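Local coordinates for sugar-binding transport ATP-binding protein (Pyrococcus horikoshii, PDB 1V43) that binds ATP and probably hydrolyses it to drive sugar uptake, as the nucleotide-binding subunit of an ABC transporter, at residues Glu132-Leu135 with Asn136-Pro139; Gly145-Gln148 with Arg149-Val152; Val178-Arg181 with Ala182-Lys186. One frame throughout, in Å; residues are numbered along the deposited sequence.

Contact 1 of 3, residues Glu132-Leu135 with Asn136-Pro139; sequences EELL and NRYP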
loop_
_atom_site.group_PDB
_atom_site.type_symbol
_atom_site.label_atom_id
_atom_site.label_comp_id
_atom_site.label_asym_id
_atom_site.label_seq_id
_atom_site.Cartn_x
_atom_site.Cartn_y
_atom_site.Cartn_z
ATOM N N GLU A 132 29.475 9.602 -5.077
ATOM C CA GLU A 132 30.839 9.932 -5.526
ATOM C C GLU A 132 31.719 8.707 -5.737
ATOM O O GLU A 132 32.614 8.732 -6.574
ATOM C CB GLU A 132 31.570 10.848 -4.536
ATOM C CG GLU A 132 30.697 11.791 -3.744
ATOM C CD GLU A 132 30.358 11.248 -2.356
ATOM O OE1 GLU A 132 29.542 10.298 -2.236
ATOM O OE2 GLU A 132 30.931 11.779 -1.382
ATOM N N GLU A 133 31.451 7.636 -4.989
ATOM C CA GLU A 133 32.248 6.420 -5.071
ATOM C C GLU A 133 31.846 5.494 -6.211
ATOM O O GLU A 133 32.420 4.422 -6.361
ATOM C CB GLU A 133 32.177 5.638 -3.748
ATOM C CG GLU A 133 32.034 6.463 -2.448
ATOM C CD GLU A 133 33.198 7.408 -2.151
ATOM O OE1 GLU A 133 33.373 7.785 -0.969
ATOM O OE2 GLU A 133 33.926 7.795 -3.082
ATOM N N LEU A 134 30.863 5.892 -7.010
ATOM C CA LEU A 134 30.415 5.065 -8.131
ATOM C C LEU A 134 30.711 5.770 -9.430
ATOM O O LEU A 134 30.324 5.306 -10.503
ATOM C CB LEU A 134 28.909 4.834 -8.072
ATOM C CG LEU A 134 28.270 4.616 -6.704
ATOM C CD1 LEU A 134 26.770 4.528 -6.885
ATOM C CD2 LEU A 134 28.824 3.364 -6.058
ATOM N N LEU A 135 31.399 6.901 -9.337
ATOM C CA LEU A 135 31.683 7.684 -10.519
ATOM C C LEU A 135 32.382 6.944 -11.659
ATOM O O LEU A 135 32.059 7.174 -12.829
ATOM C CB LEU A 135 32.448 8.954 -10.116
ATOM C CG LEU A 135 31.534 9.970 -9.415
ATOM C CD1 LEU A 135 32.371 11.073 -8.775
ATOM C CD2 LEU A 135 30.535 10.549 -10.434
ATOM N N ASN A 136 33.315 6.051 -11.345
ATOM C CA ASN A 136 34.010 5.331 -12.402
ATOM C C ASN A 136 33.395 3.957 -12.671
ATOM O O ASN A 136 33.953 3.154 -13.424
ATOM C CB ASN A 136 35.501 5.198 -12.065
ATOM C CG ASN A 136 35.763 4.264 -10.897
ATOM O OD1 ASN A 136 34.895 4.034 -10.054
ATOM N ND2 ASN A 136 36.977 3.737 -10.831
ATOM N N ARG A 137 32.240 3.693 -12.060
ATOM C CA ARG A 137 31.556 2.420 -12.258
ATOM C C ARG A 137 30.527 2.516 -13.381
ATOM O O ARG A 137 30.103 3.608 -13.764
ATOM C CB ARG A 137 30.871 1.963 -10.971
ATOM C CG ARG A 137 31.817 1.744 -9.816
ATOM C CD ARG A 137 31.129 1.002 -8.692
ATOM N NE ARG A 137 31.893 1.041 -7.450
ATOM C CZ ARG A 137 31.513 0.445 -6.324
ATOM N NH1 ARG A 137 30.378 -0.243 -6.281
ATOM N NH2 ARG A 137 32.269 0.539 -5.239
ATOM N N TYR A 138 30.141 1.362 -13.914
ATOM C CA TYR A 138 29.171 1.305 -15.002
ATOM C C TYR A 138 27.778 0.925 -14.511
ATOM O O TYR A 138 27.629 0.317 -13.446
ATOM C CB TYR A 138 29.627 0.304 -16.066
ATOM C CG TYR A 138 30.741 0.821 -16.942
ATOM C CD1 TYR A 138 32.072 0.493 -16.685
ATOM C CD2 TYR A 138 30.466 1.660 -18.020
ATOM C CE1 TYR A 138 33.104 0.991 -17.492
ATOM C CE2 TYR A 138 31.489 2.165 -18.825
ATOM C CZ TYR A 138 32.802 1.823 -18.554
ATOM O OH TYR A 138 33.802 2.310 -19.360
ATOM N N PRO A 139 26.736 1.283 -15.286
ATOM C CA PRO A 139 25.338 0.987 -14.948
ATOM C C PRO A 139 25.120 -0.456 -14.487
ATOM O O PRO A 139 24.808 -0.708 -13.316
ATOM C CB PRO A 139 24.605 1.297 -16.248
ATOM C CG PRO A 139 25.386 2.472 -16.781
ATOM C CD PRO A 139 26.822 2.036 -16.554
#
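Arg137 N donates to Leu134 O at 2.9 Å, with an N-H...O angle of 155°. This bond closes a type I beta turn from Leu134 to Arg137. The turn brings the side chains at its two ends together. Arg137 CB lies 3.4 Å from Leu134 O, and the arm then runs out across the leucine. CG is anti to the carbonyl carbon (chi1 -61°), and the chain stays extended from CG to NE. This reach places one face of the guanidinium against the leucine: Leu134 CD2 stands 3.8 Å above its plane, away from the middle of the group. The nearest guanidinium atom to that methyl is Arg137 NH1, 3.9 Å from Leu134 CD2. Glu133 O approaches the same group obliquely, 3.6 Å from Arg137 NE. The turn belongs to the loop between helices 115-128 and 147-156, in the helical subdomain of the ABC ATPase fold. Thr99 OG1 is hydrogen-bonded to Leu135 O and to Arg137 O, which ties the turn to the start of helix 100-105. Leu135 turns to another neighbour and packs its side chain on Val122 and Ala126 of helix 115-128. Leu134 is buried, while Asn136, at a middle position of the turn, is exposed.

Contact 2 of 3, residues Gly145-Gln148 with Arg149-Val152; sequences GQRQ and RVAV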
loop_
_atom_site.group_PDB
_atom_site.type_symbol
_atom_site.label_atom_id
_atom_site.label_comp_id
_atom_site.label_asym_id
_atom_site.label_seq_id
_atom_site.Cartn_x
_atom_site.Cartn_y
_atom_site.Cartn_z
ATOM N N GLY A 145 25.444 1.136 -5.289
ATOM C CA GLY A 145 24.603 2.303 -5.115
ATOM C C GLY A 145 23.227 2.109 -5.719
ATOM O O GLY A 145 22.630 1.034 -5.609
ATOM N N GLN A 146 22.717 3.158 -6.356
ATOM C CA GLN A 146 21.408 3.107 -6.988
ATOM C C GLN A 146 21.450 3.847 -8.316
ATOM O O GLN A 146 21.952 4.971 -8.402
ATOM C CB GLN A 146 20.351 3.741 -6.075
ATOM C CG GLN A 146 20.381 3.214 -4.650
ATOM C CD GLN A 146 19.359 3.875 -3.735
ATOM O OE1 GLN A 146 19.291 5.103 -3.627
ATOM N NE2 GLN A 146 18.565 3.055 -3.059
ATOM N N ARG A 147 20.934 3.202 -9.357
ATOM C CA ARG A 147 20.882 3.801 -10.680
ATOM C C ARG A 147 19.853 4.920 -10.569
ATOM O O ARG A 147 19.809 5.834 -11.394
ATOM C CB ARG A 147 20.422 2.765 -11.713
ATOM C CG ARG A 147 20.878 3.025 -13.158
ATOM C CD ARG A 147 20.465 4.397 -13.684
ATOM N NE ARG A 147 20.860 4.587 -15.080
ATOM C CZ ARG A 147 20.762 5.738 -15.743
ATOM N NH1 ARG A 147 20.284 6.819 -15.142
ATOM N NH2 ARG A 147 21.138 5.806 -17.014
ATOM N N GLN A 148 19.019 4.836 -9.536
ATOM C CA GLN A 148 17.997 5.848 -9.314
ATOM C C GLN A 148 18.687 7.163 -8.964
ATOM O O GLN A 148 18.427 8.204 -9.571
ATOM C CB GLN A 148 17.074 5.430 -8.170
ATOM C CG GLN A 148 15.823 6.292 -8.057
ATOM C CD GLN A 148 14.971 6.267 -9.314
ATOM O OE1 GLN A 148 14.541 5.202 -9.764
ATOM N NE2 GLN A 148 14.720 7.445 -9.887
ATOM N N ARG A 149 19.589 7.092 -7.994
ATOM C CA ARG A 149 20.334 8.255 -7.544
ATOM C C ARG A 149 21.114 8.910 -8.682
ATOM O O ARG A 149 21.255 10.135 -8.720
ATOM C CB ARG A 149 21.275 7.842 -6.414
ATOM C CG ARG A 149 20.571 7.054 -5.322
ATOM C CD ARG A 149 20.654 7.712 -3.950
ATOM N NE ARG A 149 22.004 7.678 -3.396
ATOM C CZ ARG A 149 22.630 6.569 -3.017
ATOM N NH1 ARG A 149 22.025 5.395 -3.127
ATOM N NH2 ARG A 149 23.863 6.632 -2.529
ATOM N N VAL A 150 21.607 8.100 -9.617
ATOM C CA VAL A 150 22.374 8.619 -10.746
ATOM C C VAL A 150 21.490 9.467 -11.638
ATOM O O VAL A 150 21.907 10.517 -12.128
ATOM C CB VAL A 150 22.978 7.478 -11.605
ATOM C CG1 VAL A 150 23.774 8.072 -12.771
ATOM C CG2 VAL A 150 23.862 6.580 -10.740
ATOM N N ALA A 151 20.265 8.999 -11.855
ATOM C CA ALA A 151 19.307 9.719 -12.687
ATOM C C ALA A 151 19.016 11.098 -12.099
ATOM O O ALA A 151 18.903 12.087 -12.827
ATOM C CB ALA A 151 17.996 8.907 -12.811
ATOM N N VAL A 152 18.896 11.167 -10.775
ATOM C CA VAL A 152 18.618 12.449 -10.126
ATOM C C VAL A 152 19.805 13.393 -10.228
ATOM O O VAL A 152 19.622 14.577 -10.490
ATOM C CB VAL A 152 18.268 12.281 -8.640
ATOM C CG1 VAL A 152 18.044 13.645 -8.013
ATOM C CG2 VAL A 152 17.031 11.414 -8.489
#
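Gln146 and Arg149 meet where the LSGGQ signature motif of ABC ATPases runs into helix 147-156. Gly145 and Gln146 are its last two residues, and Gln146 is the N-cap. The main polar side-chain contact is Arg149 NH1 to Gln146 OE1, 2.8 Å. The oxygen lies at the guanidinium edge, near its plane, and the amide and guanidinium planes are 64° apart. The exact place of OE1 is doubtful, because it crowds a neighbouring carbon. Bends at chi2 (-120°) and chi3 (-70°) fold the arginine chain back to this glutamine. The other nitrogens of Arg149 hold main-chain oxygens: NE bonds Leu129 O and NH2 bonds Gln130 O. A leucine in place of Arg149 would probably leave those two carbonyls without these two donors and the Gln146 amide freer to turn. Backbone bonds of the i to i+4 kind start the helix. Val150 N reaches Gln146 O weakly at 3.4 Å. Ala151 N to Arg147 O and Val152 N to Gln148 O are both 3.2 Å. Looser van der Waals contacts make up the rest. Val150 CG2 lies 3.4 Å from Gln146 O, and beyond the segments Val150 packs on Val100 and Leu142. The Arg147 side chain bends at chi2 and runs forward along the helix, so that Ala151 CB sits at the edge of its guanidinium, 3.9 Å from Arg147 NH1.

Contact 3 of 3, residues Val178-Arg181 with Ala182-Lys186; sequences VAMR and AEIKK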
loop_
_atom_site.group_PDB
_atom_site.type_symbol
_atom_site.label_atom_id
_atom_site.label_comp_id
_atom_site.label_asym_id
_atom_site.label_seq_id
_atom_site.Cartn_x
_atom_site.Cartn_y
_atom_site.Cartn_z
ATOM N N VAL A 178 10.245 4.122 -0.639
ATOM C CA VAL A 178 10.239 5.010 0.514
ATOM C C VAL A 178 11.597 5.670 0.694
ATOM O O VAL A 178 11.678 6.871 0.967
ATOM C CB VAL A 178 9.829 4.263 1.818
ATOM C CG1 VAL A 178 10.180 5.103 3.039
ATOM C CG2 VAL A 178 8.314 4.025 1.825
ATOM N N ALA A 179 12.663 4.887 0.535
ATOM C CA ALA A 179 14.018 5.416 0.655
ATOM C C ALA A 179 14.256 6.522 -0.392
ATOM O O ALA A 179 14.891 7.530 -0.098
ATOM C CB ALA A 179 15.044 4.282 0.485
ATOM N N MET A 180 13.750 6.326 -1.607
ATOM C CA MET A 180 13.897 7.326 -2.667
ATOM C C MET A 180 13.077 8.607 -2.370
ATOM O O MET A 180 13.565 9.719 -2.590
ATOM C CB MET A 180 13.481 6.747 -4.025
ATOM C CG MET A 180 14.526 5.856 -4.706
ATOM S SD MET A 180 16.231 6.509 -4.655
ATOM C CE MET A 180 16.037 8.040 -5.530
ATOM N N ARG A 181 11.845 8.457 -1.881
ATOM C CA ARG A 181 11.017 9.619 -1.541
ATOM C C ARG A 181 11.797 10.510 -0.592
ATOM O O ARG A 181 11.959 11.704 -0.840
ATOM C CB ARG A 181 9.720 9.192 -0.860
ATOM C CG ARG A 181 8.723 8.535 -1.791
ATOM C CD ARG A 181 7.577 7.928 -1.035
ATOM N NE ARG A 181 6.751 7.113 -1.912
ATOM C CZ ARG A 181 5.928 6.168 -1.473
ATOM N NH1 ARG A 181 5.831 5.930 -0.167
ATOM N NH2 ARG A 181 5.220 5.448 -2.331
ATOM N N ALA A 182 12.292 9.915 0.489
ATOM C CA ALA A 182 13.067 10.651 1.476
ATOM C C ALA A 182 14.309 11.267 0.849
ATOM O O ALA A 182 14.627 12.428 1.101
ATOM C CB ALA A 182 13.466 9.730 2.629
ATOM N N GLU A 183 15.029 10.483 0.057
ATOM C CA GLU A 183 16.237 10.969 -0.606
ATOM C C GLU A 183 15.919 12.204 -1.473
ATOM O O GLU A 183 16.524 13.249 -1.322
ATOM C CB GLU A 183 16.813 9.848 -1.472
ATOM C CG GLU A 183 18.070 10.207 -2.240
ATOM C CD GLU A 183 19.212 10.602 -1.337
ATOM O OE1 GLU A 183 19.180 10.225 -0.142
ATOM O OE2 GLU A 183 20.149 11.280 -1.822
ATOM N N ILE A 184 14.940 12.084 -2.362
ATOM C CA ILE A 184 14.569 13.197 -3.224
ATOM C C ILE A 184 14.104 14.444 -2.440
ATOM O O ILE A 184 14.578 15.555 -2.707
ATOM C CB ILE A 184 13.512 12.737 -4.256
ATOM C CG1 ILE A 184 14.209 11.872 -5.316
ATOM C CG2 ILE A 184 12.801 13.949 -4.907
ATOM C CD1 ILE A 184 13.270 11.046 -6.185
ATOM N N LYS A 185 13.230 14.253 -1.452
ATOM C CA LYS A 185 12.720 15.355 -0.647
ATOM C C LYS A 185 13.835 16.099 0.100
ATOM O O LYS A 185 13.911 17.332 0.058
ATOM C CB LYS A 185 11.653 14.845 0.340
ATOM C CG LYS A 185 10.967 15.958 1.162
ATOM C CD LYS A 185 10.692 17.202 0.308
ATOM C CE LYS A 185 10.079 18.341 1.102
ATOM N NZ LYS A 185 8.609 18.220 1.222
ATOM N N LYS A 186 14.717 15.364 0.773
ATOM C CA LYS A 186 15.819 16.010 1.488
ATOM C C LYS A 186 16.735 16.777 0.545
ATOM O O LYS A 186 17.204 17.859 0.878
ATOM C CB LYS A 186 16.653 14.990 2.242
ATOM C CG LYS A 186 15.976 14.335 3.424
ATOM C CD LYS A 186 16.981 13.335 3.962
ATOM C CE LYS A 186 16.476 12.523 5.112
ATOM N NZ LYS A 186 17.521 11.497 5.424
#
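Ile184 N bonds Met180 O at 2.7 Å, with an N-H...O angle of 179°, on the buried side of helix 174-191. Here the packing is close. Ile184 CB lies 3.4 Å from Met180 O. Further out, Met180 CE touches Ile184 CD1 at 4.1 Å. The methionine makes this contact because its chain bends at chi2 (-44°) and chi3 (-61°), which brings CE over toward the isoleucine one turn later. Around them, Met180 packs on Leu169 and Leu172, and Ile184 on Phe39 of the central sheet and Met208. The helix is the crossover of a beta-alpha-beta unit between the parallel strands 162-166 and 194-199. The face with Ala179 and Glu183 is looser. Glu183 N still bonds Ala179 O at 3.0 Å, but Ala179 is exposed, and the Glu183 carboxylate leads away from the preceding turn. Ala182 N to Val178 O, 3.1 Å, and Lys185 N to Arg181 O, 2.9 Å, continue the i to i+4 bonding of the helix. The long basic chains find their partners elsewhere. Arg181 NE forms a salt bridge with Glu204, and Lys185 NZ bonds Met208 O. Lys186 NZ pairs with Asp315 of the second subunit, where Phe316 also packs on Ala182. Within the contact, then, cohesion is backbone bonding and apolar packing, while the charged groups link the helix to helix 202-208 and to the partner subunit.

Overall arrangement
The three contacts follow one another along the chain and lie on the same side of its centre. The centre of contact 2 is 10 Å from that of contact 1 and 12 Å from that of contact 3. Leu134 CD1 of contact 1 packs on Gly145 CA at 3.6 Å, so the turn touches the signature motif directly. Toward contact 3, Arg149 CD meets Glu183 CG at 4.0 Å, and Val152 CG2 approaches Ile184 CG1 at 4.3 Å. Contacts 1 and 3 do not touch; their nearest atoms are about 9 Å apart. All three lie away from this chain's ATP-binding residues, but in ABC ATPase dimers the signature motif generally faces ATP on the other subunit's Walker A loop.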